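Long-range contacts in glucose-6-phosphate isomerase like protein (Thermus thermophilus, PDB 1WIW), which probably interconverts phosphorylated sugars, as glucose-6-phosphate and mannose-6-phosphate isomerases of the PGI/PMI family do: residues 30-35 against 117-121; 61-67 against 88-94. All blocks are in the same frame, centred on the assembly; numbering follows the deposited sequence.

Interaction 1: residues 30-35 against 117-121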
loop_
_atom_site.group_PDB
_atom_site.type_symbol
_atom_site.label_atom_id
_atom_site.label_comp_id
_atom_site.label_asym_id
_atom_site.label_seq_id
_atom_site.Cartn_x
_atom_site.Cartn_y
_atom_site.Cartn_z
ATOM N N VAL B 30 20.020 -5.945 21.489
ATOM C CA VAL B 30 19.366 -6.892 22.378
ATOM C C VAL B 30 18.904 -6.090 23.593
ATOM O O VAL B 30 19.659 -5.269 24.122
ATOM C CB VAL B 30 20.367 -7.978 22.835
ATOM C CG1 VAL B 30 19.738 -8.874 23.881
ATOM C CG2 VAL B 30 20.817 -8.798 21.635
ATOM N N PRO B 31 17.658 -6.301 24.044
ATOM C CA PRO B 31 17.190 -5.546 25.209
ATOM C C PRO B 31 18.000 -5.889 26.454
ATOM O O PRO B 31 18.283 -7.058 26.722
ATOM C CB PRO B 31 15.718 -5.946 25.317
ATOM C CG PRO B 31 15.691 -7.315 24.728
ATOM C CD PRO B 31 16.608 -7.200 23.539
ATOM N N GLY B 32 18.385 -4.860 27.200
ATOM C CA GLY B 32 19.169 -5.069 28.403
ATOM C C GLY B 32 18.355 -4.979 29.680
ATOM O O GLY B 32 18.916 -4.893 30.772
ATOM N N GLU B 33 17.033 -4.998 29.552
ATOM C CA GLU B 33 16.168 -4.922 30.719
ATOM C C GLU B 33 14.765 -5.422 30.410
ATOM O O GLU B 33 14.365 -5.505 29.247
ATOM C CB GLU B 33 16.122 -3.484 31.243
ATOM C CG GLU B 33 15.580 -2.460 30.259
ATOM C CD GLU B 33 15.906 -1.036 30.672
ATOM O OE1 GLU B 33 15.334 -0.094 30.086
ATOM O OE2 GLU B 33 16.743 -0.858 31.581
ATOM N N ALA B 34 14.025 -5.764 31.459
ATOM C CA ALA B 34 12.667 -6.270 31.309
ATOM C C ALA B 34 11.661 -5.129 31.232
ATOM O O ALA B 34 11.103 -4.714 32.250
ATOM C CB ALA B 34 12.321 -7.191 32.471
ATOM N N TYR B 35 11.434 -4.625 30.024
ATOM C CA TYR B 35 10.488 -3.538 29.822
ATOM C C TYR B 35 9.137 -3.930 30.397
ATOM O O TYR B 35 8.580 -4.969 30.046
ATOM C CB TYR B 35 10.359 -3.228 28.330
ATOM C CG TYR B 35 11.641 -2.711 27.728
ATOM C CD1 TYR B 35 12.058 -1.402 27.954
ATOM C CD2 TYR B 35 12.466 -3.546 26.972
ATOM C CE1 TYR B 35 13.265 -0.933 27.445
ATOM C CE2 TYR B 35 13.677 -3.087 26.460
ATOM C CZ TYR B 35 14.068 -1.782 26.702
ATOM O OH TYR B 35 15.265 -1.326 26.208
ATOM N N PHE B 117 14.455 -7.133 18.064
ATOM C CA PHE B 117 14.453 -6.394 19.319
ATOM C C PHE B 117 13.083 -6.467 19.984
ATOM O O PHE B 117 12.990 -6.752 21.178
ATOM C CB PHE B 117 14.847 -4.932 19.082
ATOM C CG PHE B 117 14.835 -4.093 20.332
ATOM C CD1 PHE B 117 13.705 -3.357 20.683
ATOM C CD2 PHE B 117 15.949 -4.051 21.168
ATOM C CE1 PHE B 117 13.687 -2.586 21.850
ATOM C CE2 PHE B 117 15.941 -3.287 22.338
ATOM C CZ PHE B 117 14.809 -2.552 22.678
ATOM N N LEU B 118 12.023 -6.218 19.215
ATOM C CA LEU B 118 10.662 -6.267 19.756
ATOM C C LEU B 118 10.292 -7.638 20.308
ATOM O O LEU B 118 9.693 -7.739 21.376
ATOM C CB LEU B 118 9.631 -5.860 18.697
ATOM C CG LEU B 118 9.533 -4.376 18.338
ATOM C CD1 LEU B 118 8.368 -4.148 17.383
ATOM C CD2 LEU B 118 9.325 -3.561 19.606
ATOM N N LEU B 119 10.643 -8.699 19.590
ATOM C CA LEU B 119 10.319 -10.036 20.066
ATOM C C LEU B 119 11.052 -10.328 21.375
ATOM O O LEU B 119 10.473 -10.889 22.305
ATOM C CB LEU B 119 10.675 -11.090 19.009
ATOM C CG LEU B 119 9.900 -11.009 17.686
ATOM C CD1 LEU B 119 10.277 -12.189 16.799
ATOM C CD2 LEU B 119 8.401 -11.019 17.961
ATOM N N LEU B 120 12.321 -9.940 21.451
ATOM C CA LEU B 120 13.113 -10.162 22.657
ATOM C C LEU B 120 12.664 -9.257 23.802
ATOM O O LEU B 120 12.838 -9.594 24.978
ATOM C CB LEU B 120 14.597 -9.917 22.374
ATOM C CG LEU B 120 15.315 -10.928 21.479
ATOM C CD1 LEU B 120 16.716 -10.438 21.168
ATOM C CD2 LEU B 120 15.372 -12.271 22.177
ATOM N N ALA B 121 12.086 -8.112 23.454
ATOM C CA ALA B 121 11.619 -7.158 24.451
ATOM C C ALA B 121 10.240 -7.525 24.997
ATOM O O ALA B 121 9.848 -7.065 26.071
ATOM C CB ALA B 121 11.574 -5.757 23.848
#
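P31 is the bump of this contact: its ring pushes in among F117, L120 and A121, the side chains that one turn of helix 110-121 presents to the loop. The proline CD rests 3.6 Å from CB of L120, at about a right angle to that leucine, and CG lies 3.7 Å from the carbonyl O of L120. P31 CA approaches the F117 ring obliquely, 3.9 Å from its CE2. F117 sets its CG anti to the backbone N (chi1 179°), which carries the phenyl out from the helix into the angle between P31 and Y35. There Y35 OH meets the phenyl edge in its plane, 3.8 Å from CZ of F117. Y35 CD2 approaches CB of A121 at 3.9 Å, so this small residue makes the hollow that the larger ring occupies. With an alanine at F117, a gap is likely to open between P31 and Y35, leaving the Y35 hydroxyl without its phenyl neighbour. All the contacts are apolar or van der Waals in kind, an example of an irregular loop laid on the last turn of a helix, here within the N-terminal SIS-type domain, where the same helix packs on the parallel sheet.

Interaction 2: residues 61-67 against 88-94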
loop_
_atom_site.group_PDB
_atom_site.type_symbol
_atom_site.label_atom_id
_atom_site.label_comp_id
_atom_site.label_asym_id
_atom_site.label_seq_id
_atom_site.Cartn_x
_atom_site.Cartn_y
_atom_site.Cartn_z
ATOM N N GLU B 61 -1.460 3.486 27.153
ATOM C CA GLU B 61 -1.581 4.475 28.216
ATOM C C GLU B 61 -0.708 4.091 29.404
ATOM O O GLU B 61 -0.406 4.924 30.259
ATOM C CB GLU B 61 -3.038 4.585 28.671
ATOM C CG GLU B 61 -4.001 5.040 27.589
ATOM C CD GLU B 61 -3.659 6.414 27.048
ATOM O OE1 GLU B 61 -3.523 7.355 27.858
ATOM O OE2 GLU B 61 -3.528 6.554 25.812
ATOM N N GLU B 62 -0.306 2.824 29.448
ATOM C CA GLU B 62 0.525 2.312 30.534
ATOM C C GLU B 62 1.592 1.351 30.011
ATOM O O GLU B 62 1.501 0.858 28.885
ATOM C CB GLU B 62 -0.349 1.579 31.554
ATOM C CG GLU B 62 -1.124 0.410 30.955
ATOM C CD GLU B 62 -1.808 -0.457 31.999
ATOM O OE1 GLU B 62 -2.459 -1.452 31.611
ATOM O OE2 GLU B 62 -1.694 -0.147 33.205
ATOM N N GLY B 63 2.598 1.084 30.838
ATOM C CA GLY B 63 3.656 0.170 30.443
ATOM C C GLY B 63 4.751 0.790 29.592
ATOM O O GLY B 63 5.328 1.819 29.951
ATOM N N THR B 64 5.040 0.160 28.459
ATOM C CA THR B 64 6.078 0.652 27.566
ATOM C C THR B 64 5.574 0.831 26.140
ATOM O O THR B 64 4.848 -0.010 25.607
ATOM C CB THR B 64 7.284 -0.312 27.513
ATOM O OG1 THR B 64 7.810 -0.504 28.830
ATOM C CG2 THR B 64 8.377 0.254 26.622
ATOM N N LEU B 65 5.971 1.940 25.531
ATOM C CA LEU B 65 5.601 2.241 24.158
ATOM C C LEU B 65 6.904 2.299 23.374
ATOM O O LEU B 65 7.747 3.161 23.622
ATOM C CB LEU B 65 4.866 3.586 24.081
ATOM C CG LEU B 65 4.420 4.144 22.720
ATOM C CD1 LEU B 65 5.621 4.662 21.953
ATOM C CD2 LEU B 65 3.686 3.075 21.921
ATOM N N PHE B 66 7.080 1.358 22.453
ATOM C CA PHE B 66 8.283 1.323 21.637
ATOM C C PHE B 66 8.070 2.168 20.390
ATOM O O PHE B 66 7.218 1.867 19.555
ATOM C CB PHE B 66 8.619 -0.115 21.247
ATOM C CG PHE B 66 9.050 -0.965 22.402
ATOM C CD1 PHE B 66 10.277 -0.748 23.022
ATOM C CD2 PHE B 66 8.226 -1.974 22.883
ATOM C CE1 PHE B 66 10.676 -1.523 24.109
ATOM C CE2 PHE B 66 8.614 -2.757 23.971
ATOM C CZ PHE B 66 9.841 -2.530 24.585
ATOM N N LEU B 67 8.848 3.238 20.282
ATOM C CA LEU B 67 8.762 4.149 19.147
ATOM C C LEU B 67 9.903 3.790 18.202
ATOM O O LEU B 67 11.047 4.153 18.450
ATOM C CB LEU B 67 8.914 5.586 19.651
ATOM C CG LEU B 67 8.124 6.708 18.978
ATOM C CD1 LEU B 67 6.649 6.342 18.920
ATOM C CD2 LEU B 67 8.327 8.002 19.765
ATOM N N ARG B 88 0.823 7.405 31.038
ATOM C CA ARG B 88 1.712 6.786 32.016
ATOM C C ARG B 88 2.647 5.767 31.365
ATOM O O ARG B 88 3.409 5.082 32.050
ATOM C CB ARG B 88 0.891 6.094 33.107
ATOM C CG ARG B 88 -0.170 6.973 33.747
ATOM C CD ARG B 88 -0.871 6.243 34.884
ATOM N NE ARG B 88 -1.337 4.918 34.482
ATOM C CZ ARG B 88 -2.197 4.690 33.493
ATOM N NH1 ARG B 88 -2.694 5.703 32.795
ATOM N NH2 ARG B 88 -2.555 3.447 33.197
ATOM N N ALA B 89 2.586 5.667 30.043
ATOM C CA ALA B 89 3.425 4.725 29.316
ATOM C C ALA B 89 4.850 5.241 29.161
ATOM O O ALA B 89 5.070 6.412 28.855
ATOM C CB ALA B 89 2.824 4.444 27.946
ATOM N N ARG B 90 5.817 4.357 29.385
ATOM C CA ARG B 90 7.221 4.711 29.246
ATOM C C ARG B 90 7.572 4.644 27.766
ATOM O O ARG B 90 7.273 3.657 27.094
ATOM C CB ARG B 90 8.100 3.729 30.019
ATOM C CG ARG B 90 9.586 3.927 29.777
ATOM C CD ARG B 90 10.401 2.781 30.344
ATOM N NE ARG B 90 11.805 2.883 29.959
ATOM C CZ ARG B 90 12.726 1.968 30.239
ATOM N NH1 ARG B 90 12.394 0.874 30.910
ATOM N NH2 ARG B 90 13.981 2.145 29.846
ATOM N N VAL B 91 8.206 5.695 27.258
ATOM C CA VAL B 91 8.582 5.737 25.852
ATOM C C VAL B 91 10.020 5.287 25.628
ATOM O O VAL B 91 10.948 5.799 26.254
ATOM C CB VAL B 91 8.423 7.159 25.274
ATOM C CG1 VAL B 91 8.820 7.174 23.804
ATOM C CG2 VAL B 91 6.989 7.630 25.441
ATOM N N VAL B 92 10.193 4.317 24.734
ATOM C CA VAL B 92 11.517 3.811 24.401
ATOM C C VAL B 92 11.754 4.031 22.912
ATOM O O VAL B 92 11.130 3.387 22.070
ATOM C CB VAL B 92 11.655 2.310 24.718
ATOM C CG1 VAL B 92 13.019 1.814 24.264
ATOM C CG2 VAL B 92 11.491 2.079 26.213
ATOM N N ARG B 93 12.662 4.953 22.605
ATOM C CA ARG B 93 12.993 5.298 21.231
ATOM C C ARG B 93 14.066 4.384 20.658
ATOM O O ARG B 93 15.167 4.280 21.200
ATOM C CB ARG B 93 13.479 6.746 21.162
ATOM C CG ARG B 93 12.472 7.782 21.640
ATOM C CD ARG B 93 13.120 9.157 21.679
ATOM N NE ARG B 93 13.608 9.556 20.361
ATOM C CZ ARG B 93 14.512 10.507 20.151
ATOM N NH1 ARG B 93 15.037 11.167 21.176
ATOM N NH2 ARG B 93 14.892 10.799 18.916
ATOM N N VAL B 94 13.729 3.730 19.552
ATOM C CA VAL B 94 14.637 2.819 18.870
ATOM C C VAL B 94 14.789 3.302 17.430
ATOM O O VAL B 94 13.810 3.343 16.684
ATOM C CB VAL B 94 14.064 1.384 18.863
ATOM C CG1 VAL B 94 15.053 0.433 18.244
ATOM C CG2 VAL B 94 13.720 0.954 20.276
#
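The carbonyl O of G63 takes the shortest polar bond of this contact, 2.6 Å from N of R90 and nearly straight at 172°, with CA of A89 adding a weaker C-H···O contact. It is one rung of the ladder joining two neighbouring strands of the parallel sheet in the SIS-type α/β domain. From there the bonds pass back and forth: L65 N donates to R90 O, V92 N to L65 O, L67 N to V92 O and V94 N to L67 O, so R90, L65, V92 and L67 each use both N and O, the regular pattern of parallel pairing. G63 adopts backbone angles that would jam a side chain against the preceding carbonyl, which accounts for glycine at this point.

T64, F66 and V92 share one face of the sheet. T64 directs its CG2 anti to the backbone N, 3.6 Å from CG2 of V92, and the same methyl lies over the rim of one face of the F66 ring. F66 and V92 run side by side, with CD1 of the ring 3.8 Å from CB of the valine. R90 starts on this face too, but its extended chain leads away to E33 and E101. On the other face L67 CD2 reaches V91 CG1 at 4.2 Å.

Toward the N-terminal ends of the segments, R88 N binds E61 O, and the R88 chain, bent at chi3 (-50°), brings its guanidinium back over that oxygen. NH2 then lies alongside E62, forming a long salt bridge of 3.7 Å to OE2, with the carboxylate and guanidinium planes turned 52° apart.

How the interactions relate
From the N terminus the chain passes helix 17-23 and enters the loop 30-35, then runs through strand 39-45 and helix 48-54 to 61-67. Helix 76-83 bridges to 88-94, where interaction 2 closes the inner loop as a β-α-β unit. Interaction 1 closes the outer loop at the last residues of helix 110-121, so the shorter loop sits wholly within the longer. The two also touch: the Y35 ring meets F66 edge-to-face and packs on V92, and A121 packs on F66. Loop, helix and central strands are thereby tied together on one sheet face.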